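Local coordinates for Rpb7-binding protein seb1 (Schizosaccharomyces pombe 972h-, PDB 5MDT) that probably promotes transcription termination by binding RNA polymerase II, through a CTD-interacting domain, and nascent RNA, at residues V70-F84 with A90-I102. Sequence-based numbering, arbitrary orientation.
Sequences VRSFQDGAKKNNESF and ASFSGGWCKAAEI
Trp96 is gripped on both faces of its indole: CG of Gln74 sits over the six-membered ring, 3.6 Å from its centroid, and Phe84 covers the opposite face with CB and CD1. The Phe84 ring is inclined at 47° to the five-membered ring of Trp96. With CG anti to the backbone N (chi1 178°), Trp96 lies across helix 70-79, where Ala77 CB meets Trp96 CE3 and Val70 CG2 touches Trp96 CD1 at 3.6 Å; NE1 of the indole donates a hydrogen bond to Thr134 O. Replacing the indole with an alanine is likely to open a gap between Gln74 and Phe84 and to leave Thr134 O without this donor. Next to it the backbones close up: Gly95 CA packs on a face of Phe73, 3.7 Å from the ring centroid, and Gly76 CA lies over a face of Phe92. Toward the more exposed end, Asn80 ND2 passes 3.6 Å from Phe92 CE2 while hydrogen-bonded to Gly76 O. There polar bonds take over: Glu82 OE2 accepts a nearly straight N-H...O bond from Ser93 N and another from Ser93 OG, while Glu82 OE1 accepts a hydrogen bond from Ser91 OG at 2.7 Å, through its syn lone pair. A Schellman motif ends helix 59-79, and the chain returns as helix 92-113; segments 70-79 and 92-102 run roughly antiparallel, at 146°, forming a helical hairpin within the all-helical CTD-interacting domain.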
# COMPACT_ATOMS: atom_id res chain seq x y z
N VAL A 70 -1.57 -4.83 1.58
CA VAL A 70 -2.05 -5.58 0.40
C VAL A 70 -1.57 -7.03 0.44
O VAL A 70 -2.38 -7.93 0.22
CB VAL A 70 -1.77 -4.89 -0.97
CG1 VAL A 70 -0.28 -4.88 -1.33
CG2 VAL A 70 -2.61 -5.53 -2.08
N ARG A 71 -0.29 -7.26 0.77
CA ARG A 71 0.22 -8.64 0.86
C ARG A 71 -0.43 -9.43 2.01
O ARG A 71 -0.64 -10.64 1.88
CB ARG A 71 1.73 -8.65 0.93
CG ARG A 71 2.38 -8.32 -0.43
CD ARG A 71 3.88 -8.58 -0.46
NE ARG A 71 4.60 -7.66 0.42
CZ ARG A 71 5.00 -7.95 1.66
NH1 ARG A 71 4.81 -9.16 2.16
NH2 ARG A 71 5.60 -7.02 2.40
N SER A 72 -0.81 -8.75 3.11
CA SER A 72 -1.49 -9.40 4.23
C SER A 72 -2.93 -9.76 3.86
O SER A 72 -3.33 -10.89 4.14
CB SER A 72 -1.41 -8.54 5.49
OG SER A 72 -0.07 -8.52 5.95
N PHE A 73 -3.67 -8.89 3.13
CA PHE A 73 -5.01 -9.25 2.63
C PHE A 73 -4.91 -10.41 1.64
O PHE A 73 -5.74 -11.31 1.67
CB PHE A 73 -5.69 -8.06 1.94
CG PHE A 73 -6.21 -6.93 2.81
CD1 PHE A 73 -6.91 -7.20 3.98
CD2 PHE A 73 -6.13 -5.61 2.38
CE1 PHE A 73 -7.46 -6.17 4.75
CE2 PHE A 73 -6.70 -4.58 3.14
CZ PHE A 73 -7.36 -4.86 4.31
N GLN A 74 -3.89 -10.38 0.75
CA GLN A 74 -3.66 -11.44 -0.23
C GLN A 74 -3.43 -12.78 0.50
O GLN A 74 -4.04 -13.79 0.12
CB GLN A 74 -2.45 -11.10 -1.12
CG GLN A 74 -2.08 -12.23 -2.09
CD GLN A 74 -0.80 -12.04 -2.85
OE1 GLN A 74 0.08 -11.26 -2.46
NE2 GLN A 74 -0.65 -12.80 -3.93
N ASP A 75 -2.63 -12.77 1.58
CA ASP A 75 -2.37 -14.00 2.36
C ASP A 75 -3.65 -14.56 2.97
O ASP A 75 -3.89 -15.77 2.90
CB ASP A 75 -1.31 -13.76 3.45
CG ASP A 75 0.09 -13.52 2.93
OD1 ASP A 75 0.35 -13.84 1.74
OD2 ASP A 75 0.93 -13.00 3.70
N GLY A 76 -4.47 -13.66 3.52
CA GLY A 76 -5.76 -14.01 4.10
C GLY A 76 -6.72 -14.61 3.09
O GLY A 76 -7.43 -15.56 3.40
N ALA A 77 -6.72 -14.06 1.85
CA ALA A 77 -7.57 -14.51 0.75
C ALA A 77 -7.21 -15.92 0.29
O ALA A 77 -8.12 -16.74 0.13
CB ALA A 77 -7.49 -13.53 -0.42
N LYS A 78 -5.90 -16.21 0.14
CA LYS A 78 -5.40 -17.53 -0.24
C LYS A 78 -5.81 -18.57 0.81
O LYS A 78 -6.29 -19.65 0.46
CB LYS A 78 -3.87 -17.52 -0.40
CG LYS A 78 -3.35 -16.61 -1.52
CD LYS A 78 -1.89 -16.90 -1.89
CE LYS A 78 -0.88 -16.41 -0.87
NZ LYS A 78 0.44 -17.08 -1.04
N LYS A 79 -5.68 -18.21 2.11
CA LYS A 79 -6.04 -19.05 3.27
C LYS A 79 -7.53 -19.39 3.26
O LYS A 79 -7.89 -20.50 3.65
CB LYS A 79 -5.73 -18.31 4.58
CG LYS A 79 -4.35 -18.56 5.16
CD LYS A 79 -4.18 -17.85 6.52
CE LYS A 79 -5.03 -18.45 7.63
NZ LYS A 79 -5.14 -17.54 8.80
N ASN A 80 -8.39 -18.44 2.85
CA ASN A 80 -9.84 -18.62 2.81
C ASN A 80 -10.37 -19.00 1.42
O ASN A 80 -11.59 -18.96 1.19
CB ASN A 80 -10.53 -17.39 3.38
CG ASN A 80 -10.34 -17.25 4.87
OD1 ASN A 80 -11.05 -17.86 5.67
ND2 ASN A 80 -9.32 -16.50 5.26
N ASN A 81 -9.46 -19.42 0.50
CA ASN A 81 -9.74 -19.83 -0.89
C ASN A 81 -10.59 -18.79 -1.66
O ASN A 81 -11.52 -19.13 -2.39
CB ASN A 81 -10.35 -21.24 -0.96
CG ASN A 81 -9.44 -22.28 -0.37
OD1 ASN A 81 -9.59 -22.67 0.79
ND2 ASN A 81 -8.44 -22.70 -1.14
N GLU A 82 -10.23 -17.51 -1.47
CA GLU A 82 -10.87 -16.36 -2.09
C GLU A 82 -10.08 -15.92 -3.31
O GLU A 82 -8.85 -15.96 -3.31
CB GLU A 82 -10.98 -15.21 -1.08
CG GLU A 82 -12.03 -15.41 -0.01
CD GLU A 82 -12.11 -14.34 1.06
OE1 GLU A 82 -12.43 -14.68 2.21
OE2 GLU A 82 -11.83 -13.15 0.75
N SER A 83 -10.81 -15.50 -4.35
CA SER A 83 -10.25 -15.06 -5.63
C SER A 83 -10.15 -13.55 -5.71
O SER A 83 -11.06 -12.85 -5.26
CB SER A 83 -11.10 -15.59 -6.78
OG SER A 83 -10.75 -15.01 -8.02
N PHE A 84 -9.07 -13.05 -6.31
CA PHE A 84 -8.84 -11.62 -6.57
C PHE A 84 -9.76 -11.18 -7.73
O PHE A 84 -10.23 -10.05 -7.73
CB PHE A 84 -7.36 -11.36 -6.91
CG PHE A 84 -7.03 -9.95 -7.33
CD1 PHE A 84 -6.84 -8.96 -6.37
CD2 PHE A 84 -6.92 -9.61 -8.67
CE1 PHE A 84 -6.55 -7.64 -6.76
CE2 PHE A 84 -6.64 -8.30 -9.06
CZ PHE A 84 -6.46 -7.32 -8.10
N ALA A 90 -16.46 -7.74 1.81
CA ALA A 90 -16.25 -7.62 3.26
C ALA A 90 -15.16 -8.55 3.79
O ALA A 90 -15.01 -8.67 5.01
CB ALA A 90 -17.56 -7.87 4.00
N SER A 91 -14.43 -9.25 2.90
CA SER A 91 -13.41 -10.19 3.32
C SER A 91 -12.04 -9.87 2.70
O SER A 91 -11.88 -8.82 2.08
CB SER A 91 -13.83 -11.63 3.02
OG SER A 91 -13.01 -12.55 3.70
N PHE A 92 -11.04 -10.73 2.93
CA PHE A 92 -9.64 -10.47 2.53
C PHE A 92 -9.45 -10.13 1.06
O PHE A 92 -8.71 -9.20 0.77
CB PHE A 92 -8.73 -11.62 2.95
CG PHE A 92 -8.74 -11.87 4.43
CD1 PHE A 92 -8.01 -11.05 5.29
CD2 PHE A 92 -9.50 -12.90 4.98
CE1 PHE A 92 -8.05 -11.25 6.67
CE2 PHE A 92 -9.54 -13.10 6.36
CZ PHE A 92 -8.81 -12.28 7.20
N SER A 93 -10.11 -10.86 0.15
CA SER A 93 -10.03 -10.59 -1.29
C SER A 93 -10.57 -9.19 -1.65
O SER A 93 -10.05 -8.57 -2.58
CB SER A 93 -10.74 -11.67 -2.10
OG SER A 93 -12.05 -11.90 -1.62
N GLY A 94 -11.58 -8.71 -0.90
CA GLY A 94 -12.13 -7.37 -1.05
C GLY A 94 -11.09 -6.33 -0.70
O GLY A 94 -10.85 -5.41 -1.48
N GLY A 95 -10.38 -6.54 0.41
CA GLY A 95 -9.31 -5.62 0.81
C GLY A 95 -8.16 -5.61 -0.18
O GLY A 95 -7.62 -4.54 -0.50
N TRP A 96 -7.79 -6.79 -0.70
CA TRP A 96 -6.72 -6.97 -1.69
C TRP A 96 -7.11 -6.20 -2.98
O TRP A 96 -6.29 -5.45 -3.52
CB TRP A 96 -6.56 -8.48 -1.95
CG TRP A 96 -5.54 -8.93 -2.96
CD1 TRP A 96 -4.59 -8.18 -3.59
CD2 TRP A 96 -5.38 -10.28 -3.43
NE1 TRP A 96 -3.85 -8.97 -4.44
CE2 TRP A 96 -4.31 -10.27 -4.36
CE3 TRP A 96 -6.03 -11.49 -3.16
CZ2 TRP A 96 -3.90 -11.43 -5.04
CZ3 TRP A 96 -5.61 -12.65 -3.82
CH2 TRP A 96 -4.55 -12.61 -4.74
N CYS A 97 -8.37 -6.33 -3.41
CA CYS A 97 -8.91 -5.65 -4.59
C CYS A 97 -8.87 -4.11 -4.40
O CYS A 97 -8.38 -3.40 -5.28
CB CYS A 97 -10.32 -6.15 -4.88
SG CYS A 97 -11.15 -5.27 -6.22
N LYS A 98 -9.40 -3.60 -3.27
CA LYS A 98 -9.43 -2.15 -3.00
C LYS A 98 -8.02 -1.60 -2.91
O LYS A 98 -7.77 -0.54 -3.47
CB LYS A 98 -10.22 -1.81 -1.74
CG LYS A 98 -11.70 -2.14 -1.85
CD LYS A 98 -12.46 -1.74 -0.58
CE LYS A 98 -13.89 -2.27 -0.56
NZ LYS A 98 -13.96 -3.74 -0.30
N ALA A 99 -7.08 -2.30 -2.23
CA ALA A 99 -5.69 -1.82 -2.15
C ALA A 99 -5.06 -1.78 -3.57
O ALA A 99 -4.36 -0.82 -3.90
CB ALA A 99 -4.87 -2.70 -1.21
N ALA A 100 -5.37 -2.78 -4.43
CA ALA A 100 -4.89 -2.80 -5.82
C ALA A 100 -5.41 -1.56 -6.58
O ALA A 100 -4.65 -0.93 -7.32
CB ALA A 100 -5.37 -4.07 -6.52
N GLU A 101 -6.70 -1.21 -6.36
CA GLU A 101 -7.38 -0.09 -7.01
C GLU A 101 -6.72 1.27 -6.76
O GLU A 101 -6.79 2.14 -7.63
CB GLU A 101 -8.88 -0.03 -6.64
CG GLU A 101 -9.70 -1.20 -7.18
CD GLU A 101 -10.39 -0.97 -8.51
OE1 GLU A 101 -9.71 -0.63 -9.50
OE2 GLU A 101 -11.63 -1.17 -8.56
N ILE A 102 -6.11 1.46 -5.58
CA ILE A 102 -5.44 2.74 -5.27
C ILE A 102 -3.92 2.71 -5.57
O ILE A 102 -3.27 3.75 -5.46
CB ILE A 102 -5.69 3.21 -3.80
CG1 ILE A 102 -4.99 2.28 -2.77
CG2 ILE A 102 -7.21 3.37 -3.51
CD1 ILE A 102 -4.83 2.86 -1.31